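PDB 4QR2: CRISPR-associated endoribonuclease Cas2 from Streptococcus pyogenes serotype M1, which probably acts as a magnesium-dependent endoribonuclease on single-stranded RNA and forms a homodimer that associates with Cas1 in CRISPR-based defence against mobile genetic elements. Local coordinates for residues 9-12 and 16-19; 18-23 and 34-39; 28-33 and 52-57. All coordinates share one frame; numbering follows the deposited sequence.

Contact 1: 9-12 and 16-19; sequences VNTE and GRKR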
loop_
_atom_site.group_PDB
_atom_site.type_symbol
_atom_site.label_atom_id
_atom_site.label_comp_id
_atom_site.label_asym_id
_atom_site.label_seq_id
_atom_site.Cartn_x
_atom_site.Cartn_y
_atom_site.Cartn_z
ATOM N N VAL A 9 0.747 3.808 9.356
ATOM C CA VAL A 9 1.162 4.546 10.519
ATOM C C VAL A 9 0.495 5.920 10.383
ATOM O O VAL A 9 0.272 6.452 9.291
ATOM C CB VAL A 9 2.685 4.648 10.625
ATOM C CG1 VAL A 9 3.242 5.405 9.437
ATOM C CG2 VAL A 9 3.126 5.277 11.922
ATOM N N ASN A 10 0.196 6.497 11.551
ATOM C CA ASN A 10 -0.438 7.788 11.654
ATOM C C ASN A 10 0.554 8.913 11.572
ATOM O O ASN A 10 1.298 9.108 12.516
ATOM C CB ASN A 10 -1.272 7.905 12.909
ATOM C CG ASN A 10 -2.041 9.247 12.977
ATOM O OD1 ASN A 10 -1.793 10.149 12.161
ATOM N ND2 ASN A 10 -3.082 9.318 13.831
ATOM N N THR A 11 0.664 9.558 10.402
ATOM C CA THR A 11 1.718 10.589 10.172
ATOM C C THR A 11 1.304 11.980 10.734
ATOM O O THR A 11 2.005 12.997 10.583
ATOM C CB THR A 11 2.021 10.725 8.672
ATOM O OG1 THR A 11 0.831 11.129 7.981
ATOM C CG2 THR A 11 2.620 9.457 8.096
ATOM N N GLU A 12 0.134 12.047 11.418
ATOM C CA GLU A 12 -0.227 13.208 12.119
ATOM C C GLU A 12 0.550 13.397 13.407
ATOM O O GLU A 12 0.438 14.448 13.978
ATOM C CB GLU A 12 -1.767 13.253 12.427
ATOM C CG GLU A 12 -2.588 13.466 11.188
ATOM C CD GLU A 12 -3.964 14.057 11.483
ATOM O OE1 GLU A 12 -4.885 13.266 11.739
ATOM O OE2 GLU A 12 -4.091 15.280 11.534
ATOM N N GLY A 16 4.873 8.967 14.906
ATOM C CA GLY A 16 4.510 8.187 13.754
ATOM C C GLY A 16 5.345 8.507 12.531
ATOM O O GLY A 16 5.830 7.622 11.877
ATOM N N ARG A 17 5.661 9.793 12.354
ATOM C CA ARG A 17 6.507 10.171 11.227
ATOM C C ARG A 17 7.918 9.643 11.423
ATOM O O ARG A 17 8.579 9.223 10.497
ATOM C CB ARG A 17 6.461 11.673 10.980
ATOM C CG ARG A 17 5.096 12.248 10.572
ATOM C CD ARG A 17 5.118 13.695 10.050
ATOM N NE ARG A 17 5.614 14.664 11.011
ATOM C CZ ARG A 17 4.822 15.223 11.916
ATOM N NH1 ARG A 17 3.528 14.976 11.932
ATOM N NH2 ARG A 17 5.279 16.117 12.725
ATOM N N LYS A 18 8.389 9.620 12.668
ATOM C CA LYS A 18 9.707 9.070 12.979
ATOM C C LYS A 18 9.803 7.594 12.699
ATOM O O LYS A 18 10.742 7.099 12.107
ATOM C CB LYS A 18 10.078 9.357 14.475
ATOM C CG LYS A 18 11.450 8.854 14.835
ATOM C CD LYS A 18 11.921 9.483 16.149
ATOM C CE LYS A 18 13.360 9.165 16.460
ATOM N NZ LYS A 18 13.662 9.297 17.927
ATOM N N ARG A 19 8.793 6.867 13.120
ATOM C CA ARG A 19 8.725 5.461 12.773
ATOM C C ARG A 19 8.724 5.252 11.291
ATOM O O ARG A 19 9.452 4.392 10.807
ATOM C CB ARG A 19 7.503 4.805 13.395
ATOM C CG ARG A 19 7.595 4.758 14.929
ATOM C CD ARG A 19 6.579 3.790 15.611
ATOM N NE ARG A 19 5.178 4.045 15.398
ATOM C CZ ARG A 19 4.461 4.973 16.033
ATOM N NH1 ARG A 19 3.186 5.103 15.753
ATOM N NH2 ARG A 19 5.017 5.819 16.909
HETATM O O HOH W 1 2.218 16.979 13.525
#
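R17 reaches back from helix 14-27 to the loop before it and donates through NH1 to T11 O, at 2.8 Å and with an N-H...O angle of 157°. The acceptor lies almost in the guanidinium plane, at its edge, while the nitrogen is tilted from the plane of the T11 carbonyl. The aliphatic part of R17 runs past T11, with R17 CG 3.9 Å from T11 CB, and a bend at chi3 (-61°) brings the guanidinium back onto T11 O. Water 1 accepts from R17 NH1 at 2.9 Å and donates to E12 O at 3.1 Å, extending the grip by one residue.

Around G16 the contact is made largely by backbone and methyl groups. G16, lacking a side chain, lets N10 O settle against its backbone, in a CA-H...O contact of 3.6 Å from G16 CA to N10 O. On the next residue back, V9 CG2 packs on G16 O at 3.6 Å and meets R19 NH1 at 3.8 Å; the charge of R19 itself is answered by D64, through a salt bridge at NE.

The loop shape is set from within. N10 OD1 accepts from E12 N at 2.8 Å in an Asx turn, and the hydroxyl of T13 is hydrogen-bonded to both N10 O and G16 N. T11 and E12 also pack against their counterparts T11 and E12 of the second subunit. The Asx turn, the T13 bonds and the R17 grip on T11 shape the first strand-to-helix connection of the ferredoxin-like fold, directly after D8, the predicted ligand of the catalytic magnesium.

Contact 2: 18-23 and 34-39; sequences KRLRHV and VQNSVF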
loop_
_atom_site.group_PDB
_atom_site.type_symbol
_atom_site.label_atom_id
_atom_site.label_comp_id
_atom_site.label_asym_id
_atom_site.label_seq_id
_atom_site.Cartn_x
_atom_site.Cartn_y
_atom_site.Cartn_z
ATOM N N LYS A 18 8.389 9.620 12.668
ATOM C CA LYS A 18 9.707 9.070 12.979
ATOM C C LYS A 18 9.803 7.594 12.699
ATOM O O LYS A 18 10.742 7.099 12.107
ATOM C CB LYS A 18 10.078 9.357 14.475
ATOM C CG LYS A 18 11.450 8.854 14.835
ATOM C CD LYS A 18 11.921 9.483 16.149
ATOM C CE LYS A 18 13.360 9.165 16.460
ATOM N NZ LYS A 18 13.662 9.297 17.927
ATOM N N ARG A 19 8.793 6.867 13.120
ATOM C CA ARG A 19 8.725 5.461 12.773
ATOM C C ARG A 19 8.724 5.252 11.291
ATOM O O ARG A 19 9.452 4.392 10.807
ATOM C CB ARG A 19 7.503 4.805 13.395
ATOM C CG ARG A 19 7.595 4.758 14.929
ATOM C CD ARG A 19 6.579 3.790 15.611
ATOM N NE ARG A 19 5.178 4.045 15.398
ATOM C CZ ARG A 19 4.461 4.973 16.033
ATOM N NH1 ARG A 19 3.186 5.103 15.753
ATOM N NH2 ARG A 19 5.017 5.819 16.909
ATOM N N LEU A 20 7.985 6.051 10.539
ATOM C CA LEU A 20 7.966 5.911 9.078
ATOM C C LEU A 20 9.344 6.193 8.517
ATOM O O LEU A 20 9.807 5.499 7.599
ATOM C CB LEU A 20 6.911 6.818 8.418
ATOM C CG LEU A 20 6.905 6.874 6.888
ATOM C CD1 LEU A 20 6.625 5.495 6.324
ATOM C CD2 LEU A 20 5.889 7.888 6.355
ATOM N N ARG A 21 10.070 7.172 9.052
ATOM C CA ARG A 21 11.446 7.416 8.542
ATOM C C ARG A 21 12.322 6.197 8.760
ATOM O O ARG A 21 13.120 5.829 7.907
ATOM C CB ARG A 21 12.079 8.601 9.273
ATOM C CG ARG A 21 11.518 9.988 8.890
ATOM C CD ARG A 21 12.487 11.156 9.322
ATOM N NE ARG A 21 12.595 11.273 10.775
ATOM C CZ ARG A 21 11.700 11.844 11.614
ATOM N NH1 ARG A 21 11.953 11.820 12.892
ATOM N NH2 ARG A 21 10.601 12.382 11.219
ATOM N N HIS A 22 12.157 5.529 9.910
ATOM C CA HIS A 22 12.994 4.355 10.213
ATOM C C HIS A 22 12.588 3.151 9.398
ATOM O O HIS A 22 13.499 2.388 8.954
ATOM C CB HIS A 22 12.862 4.007 11.692
ATOM C CG HIS A 22 13.493 4.993 12.617
ATOM N ND1 HIS A 22 13.244 4.985 13.973
ATOM C CD2 HIS A 22 14.232 6.102 12.379
ATOM C CE1 HIS A 22 13.881 5.995 14.540
ATOM N NE2 HIS A 22 14.505 6.685 13.597
ATOM N N VAL A 23 11.261 2.948 9.229
ATOM C CA VAL A 23 10.744 1.933 8.267
ATOM C C VAL A 23 11.309 2.121 6.871
ATOM O O VAL A 23 11.858 1.191 6.231
ATOM C CB VAL A 23 9.216 1.836 8.291
ATOM C CG1 VAL A 23 8.701 0.974 7.166
ATOM C CG2 VAL A 23 8.777 1.207 9.642
ATOM N N VAL A 34 8.077 3.541 -3.388
ATOM C CA VAL A 34 7.231 3.896 -4.521
ATOM C C VAL A 34 6.108 4.875 -4.207
ATOM O O VAL A 34 5.637 5.689 -5.111
ATOM C CB VAL A 34 6.723 2.648 -5.296
ATOM C CG1 VAL A 34 7.916 1.935 -5.924
ATOM C CG2 VAL A 34 5.807 1.755 -4.466
ATOM N N GLN A 35 5.776 4.909 -2.922
ATOM C CA GLN A 35 4.905 5.909 -2.296
ATOM C C GLN A 35 5.399 6.175 -0.869
ATOM O O GLN A 35 6.323 5.502 -0.426
ATOM C CB GLN A 35 3.460 5.420 -2.232
ATOM C CG GLN A 35 2.790 5.365 -3.628
ATOM C CD GLN A 35 1.456 4.666 -3.598
ATOM O OE1 GLN A 35 1.348 3.605 -3.037
ATOM N NE2 GLN A 35 0.453 5.261 -4.161
ATOM N N ASN A 36 4.794 7.139 -0.175
ATOM C CA ASN A 36 5.236 7.530 1.152
ATOM C C ASN A 36 5.456 6.315 2.031
ATOM O O ASN A 36 6.444 6.226 2.793
ATOM C CB ASN A 36 4.188 8.458 1.750
ATOM C CG ASN A 36 4.585 9.089 3.053
ATOM O OD1 ASN A 36 3.785 9.161 4.014
ATOM N ND2 ASN A 36 5.729 9.653 3.069
ATOM N N SER A 37 4.519 5.374 1.983
ATOM C CA SER A 37 4.572 4.227 2.913
ATOM C C SER A 37 4.385 2.922 2.198
ATOM O O SER A 37 3.866 1.957 2.786
ATOM C CB SER A 37 3.524 4.426 4.022
ATOM O OG SER A 37 2.167 4.499 3.499
ATOM N N VAL A 38 4.798 2.863 0.934
ATOM C CA VAL A 38 4.770 1.616 0.198
ATOM C C VAL A 38 6.149 1.364 -0.463
ATOM O O VAL A 38 6.771 2.255 -1.110
ATOM C CB VAL A 38 3.612 1.630 -0.890
ATOM C CG1 VAL A 38 3.583 0.343 -1.710
ATOM C CG2 VAL A 38 2.250 1.842 -0.270
ATOM N N PHE A 39 6.612 0.120 -0.300
ATOM C CA PHE A 39 7.950 -0.274 -0.731
ATOM C C PHE A 39 7.903 -1.541 -1.570
ATOM O O PHE A 39 7.281 -2.514 -1.216
ATOM C CB PHE A 39 8.931 -0.424 0.446
ATOM C CG PHE A 39 8.843 0.674 1.436
ATOM C CD1 PHE A 39 7.847 0.700 2.416
ATOM C CD2 PHE A 39 9.701 1.743 1.349
ATOM C CE1 PHE A 39 7.743 1.790 3.293
ATOM C CE2 PHE A 39 9.609 2.805 2.209
ATOM C CZ PHE A 39 8.611 2.854 3.179
#
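L20 and V23, one helical turn apart, supply the apolar face that helix 14-27 turns to the hairpin. V23 sends CG1 obliquely to the F39 ring, 4.1 Å from V23 CG1 to F39 CE1. On L20, methyl CD1 rests against the methylene of the serine, with L20 CD1 and S37 CB 4.0 Å apart. With CG opposite the backbone N (chi1 173°), the leucine extends from the helix towards the turn.

A second group of contacts sets methyls against polar atoms. L20 CD2 lies 3.4 Å from N36 OD1, and L20 CD1 is 3.6 Å from N36 O, so the leucine fork meets both the amide and the backbone carbonyl of the asparagine.

Backbone bonds shape the hairpin itself. Residues Q35 to V38 form a type I turn, and V34 and Q35 both face V38 in a classic beta bulge, where V34 N donates to V38 O at 2.9 Å and the Q35-V38 backbone bonds are weak. N36 N is hydrogen-bonded to D8 OD2 of the second subunit.

With no hydrogen bond passing between helix and hairpin, their association here rests on van der Waals packing, while the hairpin backbone bonds to strand 2-8 (S37 with Y7, F39 with V5), the R33 side chain and the second subunit.

Contact 3: 28-33 and 52-57; sequences VDYGQR and KHRLTQ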
loop_
_atom_site.group_PDB
_atom_site.type_symbol
_atom_site.label_atom_id
_atom_site.label_comp_id
_atom_site.label_asym_id
_atom_site.label_seq_id
_atom_site.Cartn_x
_atom_site.Cartn_y
_atom_site.Cartn_z
ATOM N N VAL A 28 14.410 0.708 2.123
ATOM C CA VAL A 28 15.070 1.161 0.887
ATOM C C VAL A 28 16.431 0.539 0.750
ATOM O O VAL A 28 17.126 0.746 -0.262
ATOM C CB VAL A 28 15.111 2.708 0.768
ATOM C CG1 VAL A 28 13.702 3.293 0.757
ATOM C CG2 VAL A 28 16.000 3.370 1.793
ATOM N N ASP A 29 16.890 -0.164 1.792
ATOM C CA ASP A 29 18.069 -0.955 1.636
ATOM C C ASP A 29 17.809 -2.233 0.823
ATOM O O ASP A 29 18.791 -2.913 0.434
ATOM C CB ASP A 29 18.628 -1.352 2.989
ATOM C CG ASP A 29 19.635 -0.348 3.559
ATOM O OD1 ASP A 29 20.126 0.541 2.836
ATOM O OD2 ASP A 29 20.004 -0.474 4.766
ATOM N N TYR A 30 16.542 -2.559 0.582
ATOM C CA TYR A 30 16.102 -3.845 -0.005
ATOM C C TYR A 30 15.213 -3.633 -1.206
ATOM O O TYR A 30 14.717 -4.593 -1.815
ATOM C CB TYR A 30 15.371 -4.734 1.000
ATOM C CG TYR A 30 16.260 -5.128 2.128
ATOM C CD1 TYR A 30 17.189 -6.178 1.988
ATOM C CD2 TYR A 30 16.223 -4.431 3.326
ATOM C CE1 TYR A 30 18.024 -6.517 3.026
ATOM C CE2 TYR A 30 17.022 -4.790 4.377
ATOM C CZ TYR A 30 17.945 -5.804 4.210
ATOM O OH TYR A 30 18.757 -6.124 5.270
ATOM N N GLY A 31 15.020 -2.385 -1.600
ATOM C CA GLY A 31 14.031 -2.022 -2.614
ATOM C C GLY A 31 13.811 -0.550 -2.783
ATOM O O GLY A 31 14.611 0.261 -2.322
ATOM N N GLN A 32 12.707 -0.207 -3.435
ATOM C CA GLN A 32 12.388 1.100 -3.821
ATOM C C GLN A 32 11.113 1.583 -3.105
ATOM O O GLN A 32 10.095 0.880 -2.986
ATOM C CB GLN A 32 12.119 1.119 -5.308
ATOM C CG GLN A 32 12.085 2.421 -6.020
ATOM C CD GLN A 32 12.175 2.196 -7.529
ATOM O OE1 GLN A 32 11.667 1.196 -8.049
ATOM N NE2 GLN A 32 12.825 3.124 -8.240
ATOM N N ARG A 33 11.203 2.811 -2.579
ATOM C CA ARG A 33 10.052 3.477 -1.993
ATOM C C ARG A 33 9.217 4.094 -3.124
ATOM O O ARG A 33 9.716 4.958 -3.835
ATOM C CB ARG A 33 10.546 4.579 -1.064
ATOM C CG ARG A 33 9.460 5.269 -0.311
ATOM C CD ARG A 33 10.152 6.190 0.702
ATOM N NE ARG A 33 9.213 6.647 1.720
ATOM C CZ ARG A 33 9.537 7.484 2.706
ATOM N NH1 ARG A 33 10.764 8.004 2.775
ATOM N NH2 ARG A 33 8.629 7.865 3.574
ATOM N N LYS A 52 11.669 -8.670 8.651
ATOM C CA LYS A 52 10.519 -8.747 9.585
ATOM C C LYS A 52 10.912 -8.531 11.060
ATOM O O LYS A 52 10.246 -7.778 11.796
ATOM C CB LYS A 52 9.825 -10.106 9.455
ATOM C CG LYS A 52 8.954 -10.130 8.210
ATOM C CD LYS A 52 8.109 -11.368 8.084
ATOM C CE LYS A 52 8.869 -12.502 7.451
ATOM N NZ LYS A 52 7.970 -13.649 7.092
ATOM N N HIS A 53 11.971 -9.210 11.512
ATOM C CA HIS A 53 12.438 -8.992 12.887
ATOM C C HIS A 53 12.774 -7.512 13.148
ATOM O O HIS A 53 12.402 -6.993 14.166
ATOM C CB HIS A 53 13.696 -9.798 13.165
ATOM C CG HIS A 53 13.461 -11.283 13.236
ATOM N ND1 HIS A 53 14.482 -12.203 13.142
ATOM C CD2 HIS A 53 12.320 -12.007 13.415
ATOM C CE1 HIS A 53 13.998 -13.426 13.273
ATOM N NE2 HIS A 53 12.689 -13.341 13.458
ATOM N N ARG A 54 13.464 -6.888 12.212
ATOM C CA ARG A 54 13.823 -5.469 12.330
ATOM C C ARG A 54 12.667 -4.527 12.348
ATOM O O ARG A 54 12.608 -3.596 13.198
ATOM C CB ARG A 54 14.900 -5.086 11.309
ATOM C CG ARG A 54 16.175 -5.794 11.651
ATOM C CD ARG A 54 17.361 -5.165 11.033
ATOM N NE ARG A 54 17.527 -5.777 9.812
ATOM C CZ ARG A 54 18.041 -5.233 8.718
ATOM N NH1 ARG A 54 18.483 -3.961 8.688
ATOM N NH2 ARG A 54 18.069 -6.006 7.620
ATOM N N LEU A 55 11.712 -4.799 11.473
ATOM C CA LEU A 55 10.481 -3.990 11.434
ATOM C C LEU A 55 9.719 -4.157 12.682
ATOM O O LEU A 55 9.163 -3.166 13.222
ATOM C CB LEU A 55 9.652 -4.371 10.223
ATOM C CG LEU A 55 10.169 -3.981 8.863
ATOM C CD1 LEU A 55 9.364 -4.741 7.811
ATOM C CD2 LEU A 55 10.020 -2.450 8.673
ATOM N N THR A 56 9.713 -5.354 13.254
ATOM C CA THR A 56 9.011 -5.557 14.533
ATOM C C THR A 56 9.559 -4.711 15.672
ATOM O O THR A 56 8.790 -4.250 16.522
ATOM C CB THR A 56 9.062 -7.038 14.934
ATOM O OG1 THR A 56 8.317 -7.790 13.979
ATOM C CG2 THR A 56 8.442 -7.220 16.271
ATOM N N GLN A 57 10.859 -4.475 15.656
ATOM C CA GLN A 57 11.488 -3.604 16.642
ATOM C C GLN A 57 11.208 -2.104 16.370
ATOM O O GLN A 57 11.372 -1.279 17.242
ATOM C CB GLN A 57 12.962 -3.870 16.658
ATOM C CG GLN A 57 13.320 -5.315 17.068
ATOM C CD GLN A 57 12.720 -5.673 18.408
ATOM O OE1 GLN A 57 11.735 -6.429 18.517
ATOM N NE2 GLN A 57 13.271 -5.062 19.453
#
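R54 NH2 has two partners: it donates to Y30 OH across the contact and forms a salt bridge with D50, one turn earlier on the same helix. The modelled distance from R54 NH2 to Y30 OH, 2.5 Å, is very short and its exact value doubtful, and the N-H...O angle of 140° is well off straight. The hydroxyl comes to the edge of the guanidinium near its plane, and NH2 in turn approaches the edge of the phenol ring. The two planes stand 71° apart, so the groups meet without stacking. A bend at chi3 (-90°) swings the guanidinium towards the tyrosine. D29 may add a weak electrostatic pull, its OD2 lying 5.5 Å from R54 NH1, too far for direct contact.

Within helix 45-58, K52 O accepts from both the side chain and the backbone of T56: OG1 and N each lie 2.9 Å from it and reach it from opposite faces of the carbonyl plane.

The contact is small, made by two side chains at the surface. Y30 stands just before strand 31-35 and pairs through its backbone with S42, and its side chain touches E47 and I51 of helix 45-58. R54 also touches L26 of helix 14-27, which places the Y30-R54 pair where the loop between that helix and strand 31-35 passes beside helix 45-58.

From the N terminus, contact 1 comes first and closes the short loop that leads from strand 2-8 into helix 14-27. Contact 2 begins on the same helix, its first segment overlapping contact 1 at K18 and R19, and closes the longer excursion through strand 31-35 to the hairpin; T11 CG2 and L20 CD2 touch where the two meet. Contact 3 opens inside that second loop, at 28-33, and ends beyond it on helix 45-58, so contacts 2 and 3 cross, whereas contacts 1 and 3 follow in series. V23 on L55 joins the two helices, F39 on R33 joins adjacent strands, and L20 on R33 ties helix 14-27 to strand 31-35.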